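Local coordinates for diguanylate cyclase (Vibrio cholerae serotype O1, PDB 6EIB), which catalyses the magnesium-dependent condensation of two GTP molecules into the second messenger c-di-GMP through this GGEEF domain and takes part in biofilm formation, at residues A98-R102 with R152-C156; E55-L60 with F105-F111; L13-F17 with F82-L86; C33-D39 with I117-V123. All blocks are in the same frame, centred on the assembly; numbering follows the deposited sequence. Where two conformers were deposited one is given.

Contact 1 (A98-R102 with R152-C156). With EDO (1,2-ethanediol), chain I; ACT (acetate ion), chain P.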
loop_
_atom_site.group_PDB
_atom_site.type_symbol
_atom_site.label_atom_id
_atom_site.label_comp_id
_atom_site.label_asym_id
_atom_site.label_seq_id
_atom_site.Cartn_x
_atom_site.Cartn_y
_atom_site.Cartn_z
ATOM N N ALA A 98 -4.972 -3.060 5.792
ATOM C CA ALA A 98 -3.621 -2.528 5.850
ATOM C C ALA A 98 -2.896 -3.046 7.078
ATOM O O ALA A 98 -1.718 -3.413 6.985
ATOM C CB ALA A 98 -3.650 -1.023 5.831
ATOM N N GLU A 99 -3.590 -3.089 8.219
ATOM C CA GLU A 99 -2.988 -3.569 9.456
ATOM C C GLU A 99 -2.574 -5.036 9.376
ATOM O O GLU A 99 -1.533 -5.424 9.943
ATOM C CB GLU A 99 -3.942 -3.387 10.646
ATOM C CG GLU A 99 -4.046 -1.978 11.223
ATOM C CD GLU A 99 -2.775 -1.514 11.964
ATOM O OE1 GLU A 99 -1.778 -2.261 12.063
ATOM O OE2 GLU A 99 -2.787 -0.395 12.498
ATOM N N GLN A 100 -3.413 -5.850 8.728
ATOM C CA GLN A 100 -3.110 -7.269 8.532
ATOM C C GLN A 100 -1.861 -7.429 7.656
ATOM O O GLN A 100 -1.018 -8.285 7.915
ATOM C CB GLN A 100 -4.302 -7.997 7.902
ATOM C CG GLN A 100 -5.504 -8.145 8.821
ATOM C CD GLN A 100 -6.615 -8.955 8.188
ATOM O OE1 GLN A 100 -6.818 -8.901 6.977
ATOM N NE2 GLN A 100 -7.337 -9.722 9.002
ATOM N N ILE A 101 -1.765 -6.636 6.591
ATOM C CA ILE A 101 -0.576 -6.682 5.760
ATOM C C ILE A 101 0.672 -6.284 6.585
ATOM O O ILE A 101 1.709 -6.943 6.478
ATOM C CB ILE A 101 -0.715 -5.739 4.538
ATOM C CG1 ILE A 101 -1.802 -6.246 3.596
ATOM C CG2 ILE A 101 0.633 -5.560 3.760
ATOM C CD1 ILE A 101 -2.344 -5.152 2.713
ATOM N N ARG A 102 0.565 -5.205 7.376
ATOM C CA ARG A 102 1.677 -4.726 8.213
ATOM C C ARG A 102 2.146 -5.844 9.140
ATOM O O ARG A 102 3.351 -6.103 9.276
ATOM C CB ARG A 102 1.259 -3.499 9.041
ATOM C CG ARG A 102 2.375 -2.952 9.930
ATOM C CD ARG A 102 1.899 -1.945 10.981
ATOM N NE ARG A 102 0.830 -2.444 11.837
ATOM C CZ ARG A 102 0.989 -3.363 12.783
ATOM N NH1 ARG A 102 2.176 -3.927 12.995
ATOM N NH2 ARG A 102 -0.050 -3.735 13.506
ATOM N N ARG A 152 8.980 2.715 12.899
ATOM C CA ARG A 152 8.763 1.766 11.827
ATOM C C ARG A 152 7.553 0.974 12.268
ATOM O O ARG A 152 7.111 1.136 13.399
ATOM C CB ARG A 152 9.983 0.863 11.613
ATOM C CG ARG A 152 10.311 0.002 12.830
ATOM C CD ARG A 152 11.540 -0.879 12.665
ATOM N NE ARG A 152 11.632 -1.772 13.828
ATOM C CZ ARG A 152 12.648 -2.592 14.084
ATOM N NH1 ARG A 152 13.687 -2.659 13.255
ATOM N NH2 ARG A 152 12.616 -3.346 15.180
ATOM N N ASN A 153 6.981 0.181 11.372
ATOM C CA ASN A 153 5.894 -0.734 11.759
ATOM C C ASN A 153 4.676 -0.002 12.363
ATOM O O ASN A 153 4.302 -0.262 13.519
ATOM C CB ASN A 153 6.412 -1.794 12.732
ATOM C CG ASN A 153 5.438 -2.953 12.883
ATOM O OD1 ASN A 153 4.702 -3.281 11.925
ATOM N ND2 ASN A 153 5.476 -3.633 14.044
ATOM N N ARG A 154 4.084 0.925 11.574
ATOM C CA ARG A 154 2.956 1.774 12.001
ATOM C C ARG A 154 1.937 1.991 10.871
ATOM O O ARG A 154 2.301 2.107 9.712
ATOM C CB ARG A 154 3.437 3.151 12.470
ATOM C CG ARG A 154 4.391 3.140 13.712
ATOM C CD ARG A 154 3.627 2.718 14.968
ATOM N NE ARG A 154 4.377 2.945 16.203
ATOM C CZ ARG A 154 5.225 2.063 16.727
ATOM N NH1 ARG A 154 5.432 0.895 16.121
ATOM N NH2 ARG A 154 5.858 2.344 17.855
ATOM N N CYS A 155 0.670 2.099 11.248
ATOM C CA CYS A 155 -0.407 2.350 10.302
ATOM C C CYS A 155 -1.246 3.523 10.759
ATOM O O CYS A 155 -1.520 3.666 11.951
ATOM C CB CYS A 155 -1.297 1.120 10.142
ATOM S SG CYS A 155 -0.600 -0.108 9.073
ATOM N N CYS A 156 -1.660 4.368 9.813
ATOM C CA CYS A 156 -2.500 5.517 10.146
ATOM C C CYS A 156 -3.611 5.719 9.122
ATOM O O CYS A 156 -3.408 5.564 7.925
ATOM C CB CYS A 156 -1.671 6.804 10.238
ATOM S SG CYS A 156 -0.892 7.066 11.844
HETATM C C1 EDO I . 7.864 -2.906 16.369
HETATM O O1 EDO I . 7.591 -3.537 15.120
HETATM C C2 EDO I . 9.370 -2.825 16.483
HETATM O O2 EDO I . 9.847 -1.880 15.517
HETATM C C ACT P . 1.248 -5.955 16.319
HETATM O O ACT P . 1.893 -5.578 17.321
HETATM O OXT ACT P . 0.362 -5.171 15.915
HETATM C CH3 ACT P . 1.508 -7.272 15.647
HETATM O O HOH W 1 -0.406 0.751 13.556
HETATM O O HOH W 2 5.376 -4.253 9.647
HETATM O O HOH W 3 4.215 -5.935 14.956
#
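The aliphatic stem of Arg-102 overlaps the backbone near the start of strand 154-157, its CD lying 3.7 Å from Arg-154 N and its CG and CD both pressed against the amide oxygen of Asn-153. CG stands opposite the backbone N (chi1 -180°), which carries the stem toward the strand; a bend further out, at chi3, then turns the guanidinium back along its own helix. There NE and NH2 take hold side-on of a single oxygen of Glu-99, NE to OE1 at 2.6 Å and NH2 to OE1 at 2.7 Å, from opposite faces of the carboxylate. The remaining nitrogen crosses the contact: Arg-102 NH1 donates to Asn-153 OD1 at 2.8 Å, with the partner in the guanidinium plane but the donor 37° above the amide plane. A salt bridge within the helix thus fixes the rotation of a group that bonds outside it. An acetate oxygen, probably from the crystallisation liquor, occupies another edge position, 2.8 Å from Arg-102 NH2. Waters fill the seams, one joining Glu-99 OE2 to Cys-155 N, another joining Arg-102 O to Asn-153 OD1. Cys-155 SG also faces the Arg-102 stem, although this side chain was modelled in two conformers and the detail is doubtful. The axes of the short helix and strand segments run antiparallel at 171°, 8.8 Å apart. Strand 154-157 is an outermost strand, parallel to its neighbour 119-125; helix 91-107 covers one face of it, and helix 133-148, the crossover between these two strands, touches Arg-154 and Cys-156.

Contact 2 (E55-L60 with F105-F111). With SO4 (sulfate ion), chain F.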
loop_
_atom_site.group_PDB
_atom_site.type_symbol
_atom_site.label_atom_id
_atom_site.label_comp_id
_atom_site.label_asym_id
_atom_site.label_seq_id
_atom_site.Cartn_x
_atom_site.Cartn_y
_atom_site.Cartn_z
ATOM N N GLU A 55 13.357 -10.020 -3.527
ATOM C CA GLU A 55 12.545 -11.097 -2.952
ATOM C C GLU A 55 11.546 -10.558 -1.960
ATOM O O GLU A 55 10.422 -11.071 -1.853
ATOM C CB GLU A 55 13.421 -12.147 -2.261
ATOM C CG GLU A 55 14.200 -13.036 -3.204
ATOM C CD GLU A 55 15.104 -14.029 -2.469
ATOM O OE1 GLU A 55 15.189 -13.973 -1.214
ATOM O OE2 GLU A 55 15.729 -14.862 -3.159
ATOM N N VAL A 56 11.986 -9.560 -1.193
ATOM C CA VAL A 56 11.131 -8.890 -0.221
ATOM C C VAL A 56 9.958 -8.226 -0.919
ATOM O O VAL A 56 8.806 -8.372 -0.494
ATOM C CB VAL A 56 11.890 -7.807 0.573
ATOM C CG1 VAL A 56 10.931 -7.134 1.567
ATOM C CG2 VAL A 56 13.097 -8.403 1.286
ATOM N N LEU A 57 10.260 -7.492 -1.990
ATOM C CA LEU A 57 9.226 -6.825 -2.779
ATOM C C LEU A 57 8.241 -7.878 -3.311
ATOM O O LEU A 57 7.028 -7.704 -3.250
ATOM C CB LEU A 57 9.846 -6.069 -3.948
ATOM C CG LEU A 57 10.810 -4.917 -3.638
ATOM C CD1 LEU A 57 11.505 -4.439 -4.889
ATOM C CD2 LEU A 57 10.077 -3.798 -2.979
ATOM N N CYS A 58 8.780 -8.989 -3.789
ATOM C CA CYS A 58 7.944 -10.042 -4.335
ATOM C C CYS A 58 7.029 -10.678 -3.304
ATOM O O CYS A 58 5.839 -10.869 -3.580
ATOM C CB CYS A 58 8.812 -11.120 -4.973
ATOM S SG CYS A 58 9.416 -10.611 -6.577
ATOM N N PHE A 59 7.574 -10.977 -2.130
ATOM C CA PHE A 59 6.792 -11.492 -1.013
ATOM C C PHE A 59 5.686 -10.514 -0.615
ATOM O O PHE A 59 4.570 -10.934 -0.299
ATOM C CB PHE A 59 7.682 -11.784 0.194
ATOM C CG PHE A 59 6.906 -12.211 1.407
ATOM C CD1 PHE A 59 6.535 -13.539 1.574
ATOM C CD2 PHE A 59 6.496 -11.278 2.352
ATOM C CE1 PHE A 59 5.787 -13.932 2.682
ATOM C CE2 PHE A 59 5.744 -11.668 3.459
ATOM C CZ PHE A 59 5.388 -12.987 3.612
ATOM N N LEU A 60 5.996 -9.218 -0.612
ATOM C CA LEU A 60 5.000 -8.211 -0.221
ATOM C C LEU A 60 3.846 -8.194 -1.217
ATOM O O LEU A 60 2.659 -8.109 -0.829
ATOM C CB LEU A 60 5.618 -6.815 -0.130
ATOM C CG LEU A 60 4.639 -5.716 0.287
ATOM C CD1 LEU A 60 3.968 -6.031 1.607
ATOM C CD2 LEU A 60 5.328 -4.309 0.355
ATOM N N PHE A 105 3.636 -9.030 7.362
ATOM C CA PHE A 105 4.940 -8.735 6.849
ATOM C C PHE A 105 5.963 -8.763 7.991
ATOM O O PHE A 105 7.053 -9.333 7.853
ATOM C CB PHE A 105 4.905 -7.370 6.141
ATOM C CG PHE A 105 6.146 -7.045 5.370
ATOM C CD1 PHE A 105 6.420 -7.680 4.165
ATOM C CD2 PHE A 105 7.007 -6.054 5.816
ATOM C CE1 PHE A 105 7.555 -7.344 3.426
ATOM C CE2 PHE A 105 8.153 -5.711 5.085
ATOM C CZ PHE A 105 8.425 -6.354 3.901
ATOM N N ALA A 106 5.607 -8.158 9.124
ATOM C CA ALA A 106 6.487 -8.069 10.286
ATOM C C ALA A 106 6.764 -9.461 10.852
ATOM O O ALA A 106 7.799 -9.712 11.480
ATOM C CB ALA A 106 5.863 -7.188 11.371
ATOM N N GLU A 107 5.801 -10.345 10.671
ATOM C CA GLU A 107 5.886 -11.705 11.215
ATOM C C GLU A 107 6.652 -12.674 10.311
ATOM O O GLU A 107 6.983 -13.780 10.736
ATOM C CB GLU A 107 4.490 -12.253 11.488
ATOM C CG GLU A 107 3.794 -11.680 12.705
ATOM C CD GLU A 107 2.284 -11.908 12.659
ATOM O OE1 GLU A 107 1.756 -12.375 11.610
ATOM O OE2 GLU A 107 1.618 -11.630 13.684
ATOM N N HIS A 108 6.868 -12.315 9.047
ATOM C CA HIS A 108 7.540 -13.240 8.139
ATOM C C HIS A 108 9.062 -13.152 8.288
ATOM O O HIS A 108 9.643 -12.084 8.175
ATOM C CB HIS A 108 7.121 -12.993 6.697
ATOM C CG HIS A 108 7.747 -13.937 5.725
ATOM N ND1 HIS A 108 7.256 -15.208 5.501
ATOM C CD2 HIS A 108 8.794 -13.784 4.876
ATOM C CE1 HIS A 108 8.000 -15.809 4.590
ATOM N NE2 HIS A 108 8.946 -14.968 4.199
ATOM N N PRO A 109 9.712 -14.282 8.585
ATOM C CA PRO A 109 11.175 -14.290 8.689
ATOM C C PRO A 109 11.806 -14.327 7.298
ATOM O O PRO A 109 11.280 -15.052 6.423
ATOM C CB PRO A 109 11.468 -15.595 9.436
ATOM C CG PRO A 109 10.327 -16.495 9.032
ATOM C CD PRO A 109 9.125 -15.608 8.880
ATOM N N PHE A 110 12.865 -13.544 7.079
ATOM C CA PHE A 110 13.465 -13.444 5.758
ATOM C C PHE A 110 14.874 -13.988 5.751
ATOM O O PHE A 110 15.651 -13.635 6.630
ATOM C CB PHE A 110 13.521 -11.978 5.288
ATOM C CG PHE A 110 12.206 -11.425 4.804
ATOM C CD1 PHE A 110 11.786 -11.665 3.507
ATOM C CD2 PHE A 110 11.399 -10.664 5.639
ATOM C CE1 PHE A 110 10.599 -11.176 3.048
ATOM C CE2 PHE A 110 10.186 -10.178 5.176
ATOM C CZ PHE A 110 9.796 -10.426 3.878
ATOM N N PHE A 111 15.229 -14.779 4.737
ATOM C CA PHE A 111 16.620 -15.150 4.510
ATOM C C PHE A 111 17.163 -16.096 5.591
ATOM O O PHE A 111 16.533 -16.287 6.630
ATOM C CB PHE A 111 17.524 -13.912 4.441
ATOM C CG PHE A 111 16.936 -12.756 3.664
ATOM C CD1 PHE A 111 16.260 -12.963 2.466
ATOM C CD2 PHE A 111 17.059 -11.453 4.148
ATOM C CE1 PHE A 111 15.718 -11.876 1.746
ATOM C CE2 PHE A 111 16.519 -10.375 3.441
ATOM C CZ PHE A 111 15.846 -10.601 2.247
HETATM S S SO4 F . 3.900 -16.574 5.827
HETATM O O1 SO4 F . 4.960 -17.114 4.981
HETATM O O2 SO4 F . 3.324 -17.618 6.666
HETATM O O3 SO4 F . 4.403 -15.574 6.764
HETATM O O4 SO4 F . 2.888 -16.019 4.925
#
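His-108 ND1, whose ring lies flat against Phe-59, is held by a sulfate ion: it donates to sulfate O3 at 3.1 Å and makes a weak second bond to O1. Arg-104 also binds this ion, which probably comes from the crystallisation liquor, and the negative charge would be expected to favour a protonated imidazole. The two side chains come from opposite directions and stack face to face, centroids 3.8 Å apart and planes at 20°. Phe-59 reaches this place because its CG is turned opposite the backbone N (chi1 175°), out toward the 105-111 segment. Phe-110 completes the group, directing its edge to the face of Phe-59 in an offset T-shaped pair with planes at 85°.

Alongside, the packing is mainly apolar. Val-56 spreads its methyls over three rings: CG1 meets the edge of Phe-105 at CZ, 3.5 Å away, while CG2 rests 3.6 Å from Phe-111 CZ and nears Phe-110. Leu-60 adds CD1 at 3.9 Å from Phe-105 CD1, and both residues pack on Leu-119 of the central sheet. Phe-59, His-108 and Phe-110 form an aromatic cluster that joins helix 50-67 to the loop after helix 91-107, on one face of the GGDEF-domain sheet.

Contact 3 (L13-F17 with F82-L86)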
loop_
_atom_site.group_PDB
_atom_site.type_symbol
_atom_site.label_atom_id
_atom_site.label_comp_id
_atom_site.label_asym_id
_atom_site.label_seq_id
_atom_site.Cartn_x
_atom_site.Cartn_y
_atom_site.Cartn_z
ATOM N N LEU A 13 -1.472 0.923 -12.876
ATOM C CA LEU A 13 -2.072 1.315 -11.613
ATOM C C LEU A 13 -2.725 2.678 -11.735
ATOM O O LEU A 13 -3.899 2.855 -11.346
ATOM C CB LEU A 13 -1.024 1.318 -10.473
ATOM C CG LEU A 13 -1.551 1.647 -9.055
ATOM C CD1 LEU A 13 -1.752 3.121 -8.813
ATOM C CD2 LEU A 13 -2.889 0.882 -8.766
ATOM N N TRP A 14 -1.967 3.664 -12.211
ATOM C CA TRP A 14 -2.525 5.003 -12.229
ATOM C C TRP A 14 -3.757 5.063 -13.124
ATOM O O TRP A 14 -4.750 5.707 -12.783
ATOM C CB TRP A 14 -1.504 6.032 -12.685
ATOM C CG TRP A 14 -0.322 6.242 -11.760
ATOM C CD1 TRP A 14 1.004 6.148 -12.109
ATOM C CD2 TRP A 14 -0.346 6.602 -10.364
ATOM N NE1 TRP A 14 1.802 6.430 -11.020
ATOM C CE2 TRP A 14 1.006 6.729 -9.943
ATOM C CE3 TRP A 14 -1.366 6.848 -9.434
ATOM C CZ2 TRP A 14 1.356 7.069 -8.643
ATOM C CZ3 TRP A 14 -1.001 7.192 -8.116
ATOM C CH2 TRP A 14 0.344 7.310 -7.747
ATOM N N ALA A 15 -3.686 4.408 -14.271
ATOM C CA ALA A 15 -4.839 4.377 -15.190
ATOM C C ALA A 15 -6.023 3.639 -14.571
ATOM O O ALA A 15 -7.150 4.093 -14.693
ATOM C CB ALA A 15 -4.461 3.736 -16.532
ATOM N N ASP A 16 -5.787 2.491 -13.929
ATOM C CA ASP A 16 -6.887 1.781 -13.276
ATOM C C ASP A 16 -7.469 2.639 -12.146
ATOM O O ASP A 16 -8.691 2.711 -11.955
ATOM C CB ASP A 16 -6.419 0.417 -12.735
ATOM C CG ASP A 16 -6.233 -0.623 -13.842
ATOM O OD1 ASP A 16 -6.851 -0.454 -14.909
ATOM O OD2 ASP A 16 -5.476 -1.595 -13.648
ATOM N N PHE A 17 -6.596 3.311 -11.415
ATOM C CA PHE A 17 -7.019 4.170 -10.313
ATOM C C PHE A 17 -7.904 5.324 -10.836
ATOM O O PHE A 17 -8.948 5.634 -10.250
ATOM C CB PHE A 17 -5.773 4.720 -9.596
ATOM C CG PHE A 17 -6.047 5.327 -8.256
ATOM C CD1 PHE A 17 -7.320 5.328 -7.716
ATOM C CD2 PHE A 17 -4.997 5.900 -7.528
ATOM C CE1 PHE A 17 -7.563 5.906 -6.468
ATOM C CE2 PHE A 17 -5.209 6.474 -6.280
ATOM C CZ PHE A 17 -6.478 6.496 -5.747
ATOM N N PHE A 82 4.359 1.290 -2.263
ATOM C CA PHE A 82 3.264 0.671 -3.000
ATOM C C PHE A 82 2.001 1.405 -2.743
ATOM O O PHE A 82 1.848 2.104 -1.728
ATOM C CB PHE A 82 3.061 -0.805 -2.590
ATOM C CG PHE A 82 4.157 -1.708 -3.039
ATOM C CD1 PHE A 82 5.346 -1.820 -2.299
ATOM C CD2 PHE A 82 4.019 -2.437 -4.210
ATOM C CE1 PHE A 82 6.368 -2.662 -2.731
ATOM C CE2 PHE A 82 5.025 -3.271 -4.648
ATOM C CZ PHE A 82 6.205 -3.395 -3.906
ATOM N N ILE A 83 1.068 1.215 -3.662
ATOM C CA ILE A 83 -0.258 1.708 -3.464
ATOM C C ILE A 83 -1.229 0.562 -3.755
ATOM O O ILE A 83 -1.024 -0.201 -4.700
ATOM C CB ILE A 83 -0.476 2.921 -4.375
ATOM C CG1 ILE A 83 -1.849 3.557 -4.203
ATOM C CG2 ILE A 83 -0.360 2.489 -5.800
ATOM C CD1 ILE A 83 -1.902 4.936 -4.975
ATOM N N ILE A 84 -2.255 0.440 -2.922
ATOM C CA ILE A 84 -3.336 -0.503 -3.168
ATOM C C ILE A 84 -4.634 0.269 -3.265
ATOM O O ILE A 84 -4.977 1.054 -2.376
ATOM C CB ILE A 84 -3.424 -1.552 -2.068
ATOM C CG1 ILE A 84 -2.088 -2.276 -1.947
ATOM C CG2 ILE A 84 -4.546 -2.594 -2.362
ATOM C CD1 ILE A 84 -1.997 -3.114 -0.701
ATOM N N VAL A 85 -5.366 0.012 -4.343
ATOM C CA VAL A 85 -6.637 0.672 -4.551
ATOM C C VAL A 85 -7.745 -0.321 -4.442
ATOM O O VAL A 85 -7.711 -1.345 -5.132
ATOM C CB VAL A 85 -6.685 1.362 -5.937
ATOM C CG1 VAL A 85 -8.110 1.925 -6.231
ATOM C CG2 VAL A 85 -5.600 2.458 -6.005
ATOM N N LEU A 86 -8.720 -0.045 -3.572
ATOM C CA LEU A 86 -9.796 -1.025 -3.316
ATOM C C LEU A 86 -11.165 -0.489 -3.736
ATOM O O LEU A 86 -11.700 0.412 -3.100
ATOM C CB LEU A 86 -9.843 -1.428 -1.841
ATOM C CG LEU A 86 -8.682 -2.075 -1.072
ATOM C CD1 LEU A 86 -8.987 -2.075 0.413
ATOM C CD2 LEU A 86 -8.515 -3.519 -1.467
#
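Val-85 presents a methyl group squarely to the ring of Phe-17: CG2 sits 3.6 Å from the ring centroid and only 10° off its normal, a CH-pi contact over one face. Beside it, Ile-83 divides its branches among three helix residues. Its CG2 is pressed to 3.4 Å from Leu-13 CD1, closer than usual for two carbons, whereas its CD1 approaches Phe-17 CE2 at 3.9 Å and Trp-14 CZ3 at 4.0 Å. The same Leu-13 methyl also covers the rim of one face of the indole, so these side chains limit one another's movement. With CG of Leu-13 opposite the backbone N (chi1 -177°), its branches extend toward the strand.

The alternation of side chains along a beta-strand explains the selection: Ile-83 and Val-85 face helix 10-27, while Ile-84 points away. The strand belongs to the hairpin 73-76/81-87, whose turn bears the GGEEF signature of diguanylate cyclases; Phe-82 is its last letter and Glu-80, the predicted proton acceptor, its third. The axes of the two short segments lie 9.8 Å apart at 26°.

A second shell holds the first in place. Backbone bonds tie Ile-83 to Gly-75 and Val-85 to Phe-73 on one flank, with Ile-84 bonded to Ile-34 on the other. Helix 133-148 lies alongside helix 10-27 on this face, touching Phe-17 through Ile-133 and Ile-136 and Ile-83 through Tyr-137.

Contact 4 (C33-D39 with I117-V123)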
loop_
_atom_site.group_PDB
_atom_site.type_symbol
_atom_site.label_atom_id
_atom_site.label_comp_id
_atom_site.label_asym_id
_atom_site.label_seq_id
_atom_site.Cartn_x
_atom_site.Cartn_y
_atom_site.Cartn_z
ATOM N N CYS A 33 -7.749 3.737 -0.586
ATOM C CA CYS A 33 -6.421 3.808 -1.114
ATOM C C CYS A 33 -5.442 3.562 0.026
ATOM O O CYS A 33 -5.549 4.215 1.053
ATOM C CB CYS A 33 -6.204 5.195 -1.734
ATOM S SG CYS A 33 -4.591 5.434 -2.438
ATOM N N ILE A 34 -4.530 2.611 -0.144
ATOM C CA ILE A 34 -3.490 2.353 0.885
ATOM C C ILE A 34 -2.132 2.625 0.315
ATOM O O ILE A 34 -1.782 2.070 -0.726
ATOM C CB ILE A 34 -3.475 0.883 1.373
ATOM C CG1 ILE A 34 -4.852 0.451 1.886
ATOM C CG2 ILE A 34 -2.401 0.722 2.494
ATOM C CD1 ILE A 34 -5.022 -1.136 1.988
ATOM N N SER A 35 -1.357 3.446 1.009
ATOM C CA SER A 35 0.021 3.710 0.645
ATOM C C SER A 35 0.936 2.998 1.603
ATOM O O SER A 35 0.750 3.107 2.806
ATOM C CB SER A 35 0.338 5.217 0.700
ATOM O OG SER A 35 -0.443 5.916 -0.246
ATOM N N ILE A 36 1.887 2.243 1.082
ATOM C CA ILE A 36 2.757 1.418 1.914
ATOM C C ILE A 36 4.177 1.736 1.599
ATOM O O ILE A 36 4.507 1.920 0.443
ATOM C CB ILE A 36 2.489 -0.090 1.688
ATOM C CG1 ILE A 36 1.157 -0.470 2.323
ATOM C CG2 ILE A 36 3.616 -0.951 2.310
ATOM C CD1 ILE A 36 0.689 -1.886 1.974
ATOM N N ASP A 37 5.017 1.874 2.628
ATOM C CA ASP A 37 6.436 2.045 2.395
ATOM C C ASP A 37 7.173 1.064 3.302
ATOM O O ASP A 37 6.916 0.984 4.495
ATOM C CB ASP A 37 6.874 3.488 2.652
ATOM C CG ASP A 37 8.265 3.785 2.087
ATOM O OD1 ASP A 37 8.418 3.808 0.840
ATOM O OD2 ASP A 37 9.186 4.075 2.871
ATOM N N ILE A 38 8.079 0.314 2.704
ATOM C CA ILE A 38 8.891 -0.629 3.443
ATOM C C ILE A 38 9.950 0.110 4.261
ATOM O O ILE A 38 10.658 0.990 3.720
ATOM C CB ILE A 38 9.556 -1.611 2.497
ATOM C CG1 ILE A 38 8.457 -2.395 1.732
ATOM C CG2 ILE A 38 10.510 -2.541 3.281
ATOM C CD1 ILE A 38 9.005 -3.269 0.597
ATOM N N ASP A 39 10.048 -0.230 5.546
ATOM C CA ASP A 39 11.011 0.439 6.442
ATOM C C ASP A 39 12.408 -0.071 6.184
ATOM O O ASP A 39 12.598 -1.275 6.027
ATOM C CB ASP A 39 10.659 0.207 7.923
ATOM C CG ASP A 39 9.365 0.911 8.350
ATOM O OD1 ASP A 39 9.301 2.144 8.169
ATOM O OD2 ASP A 39 8.409 0.215 8.845
ATOM N N ILE A 117 11.514 -7.673 8.688
ATOM C CA ILE A 117 11.376 -6.424 7.951
ATOM C C ILE A 117 9.977 -5.865 8.212
ATOM O O ILE A 117 9.019 -6.633 8.355
ATOM C CB ILE A 117 11.616 -6.646 6.435
ATOM C CG1 ILE A 117 12.904 -7.430 6.225
ATOM C CG2 ILE A 117 11.693 -5.318 5.649
ATOM C CD1 ILE A 117 13.180 -7.767 4.756
ATOM N N TYR A 118 9.853 -4.538 8.228
ATOM C CA TYR A 118 8.619 -3.877 8.638
ATOM C C TYR A 118 8.170 -2.863 7.570
ATOM O O TYR A 118 8.956 -2.467 6.702
ATOM C CB TYR A 118 8.826 -3.174 10.011
ATOM C CG TYR A 118 9.349 -4.100 11.095
ATOM C CD1 TYR A 118 8.466 -4.830 11.882
ATOM C CD2 TYR A 118 10.721 -4.283 11.304
ATOM C CE1 TYR A 118 8.927 -5.705 12.868
ATOM C CE2 TYR A 118 11.192 -5.202 12.299
ATOM C CZ TYR A 118 10.279 -5.883 13.061
ATOM O OH TYR A 118 10.669 -6.776 14.045
ATOM N N LEU A 119 6.919 -2.428 7.649
ATOM C CA LEU A 119 6.417 -1.440 6.707
ATOM C C LEU A 119 5.534 -0.467 7.459
ATOM O O LEU A 119 5.151 -0.749 8.592
ATOM C CB LEU A 119 5.656 -2.140 5.548
ATOM C CG LEU A 119 4.388 -2.961 5.825
ATOM C CD1 LEU A 119 3.143 -2.073 5.950
ATOM C CD2 LEU A 119 4.195 -3.996 4.713
ATOM N N CYS A 120 5.233 0.687 6.863
ATOM C CA CYS A 120 4.223 1.584 7.425
ATOM C C CYS A 120 3.171 1.743 6.359
ATOM O O CYS A 120 3.462 1.512 5.195
ATOM C CB CYS A 120 4.785 2.960 7.791
ATOM S SG CYS A 120 5.878 2.884 9.253
ATOM N N ALA A 121 1.978 2.175 6.747
ATOM C CA ALA A 121 0.909 2.324 5.770
ATOM C C ALA A 121 0.081 3.524 6.129
ATOM O O ALA A 121 -0.099 3.837 7.319
ATOM C CB ALA A 121 0.007 1.030 5.714
ATOM N N GLY A 122 -0.402 4.223 5.105
ATOM C CA GLY A 122 -1.344 5.298 5.345
ATOM C C GLY A 122 -2.588 4.948 4.527
ATOM O O GLY A 122 -2.467 4.406 3.419
ATOM N N VAL A 123 -3.760 5.284 5.044
ATOM C CA VAL A 123 -5.032 4.917 4.389
ATOM C C VAL A 123 -5.998 6.087 4.205
ATOM O O VAL A 123 -6.212 6.893 5.112
ATOM C CB VAL A 123 -5.771 3.856 5.206
ATOM C CG1 VAL A 123 -6.985 3.353 4.438
ATOM C CG2 VAL A 123 -4.824 2.718 5.584
HETATM O O HOH W 4 12.474 -3.064 8.300
#
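Ser-35 and Gly-122 form the tight end of this antiparallel pairing, each donating to the other at 2.8 Å (Ser-35 N to Gly-122 O and Gly-122 N to Ser-35 O). Asp-37 and Cys-120 repeat the hydrogen-bonded pair, Cys-120 N reaching Asp-37 O at 2.9 Å. Alternating with them, non-hydrogen-bonded pairs set apolar groups on the opposite face. CG1 of Ile-36 lies beside its backbone N (chi1 -73°) and 3.9 Å from Ala-121 CB, leaving CG2 to meet Leu-119 CD1 at 3.8 Å.

Strand 31-38 is the middle strand of the five-stranded GGDEF-domain sheet and 119-125 its neighbour; the domain shares the palm-like core of the nucleotide cyclase clan. Asp-37 and Ile-38 are placed in the magnesium site by similarity; the Asp-37 carboxylate leads away from strand 119-125 toward Glu-80.

Past Ile-38 the pairing slackens. Asp-39 N still bonds Tyr-118 O at 2.7 Å, but on the other side of this pair a water mediates, accepting from Tyr-118 N and donating to Asp-39 O. Tyr-118 is partly exposed here, its ring directed away from the 33-39 segment. Asp-39 OD2 lies close to the Tyr-118–Leu-119 backbone and accepts its hydrogen bond from Asn-153 N.

In the fold
Contact 4 supplies the centre of the sheet, and the others build outward from it. Contact 1 lies nearest, its centre 6 Å away, and Cys-156 O lies 2.9 Å from Val-123 N in the adjoining strand. Contact 3 joins from the other flank, where Ile-84 O and Ile-34 N are 2.8 Å apart. Contact 2 packs on the face opposite the contact 3 helix, Val-56 and Phe-110 both resting on Ile-117 CD1, while its Leu-60 side chain comes within about 4 Å of that of Ile-38. The probable magnesium site lies at the Asp-37/Ile-38 end of contact 4, where the side chains of Asp-37 and Glu-80 are about 3 Å apart; Ile-83 of contact 3 stays about 10 Å from Asp-37, side chain to side chain.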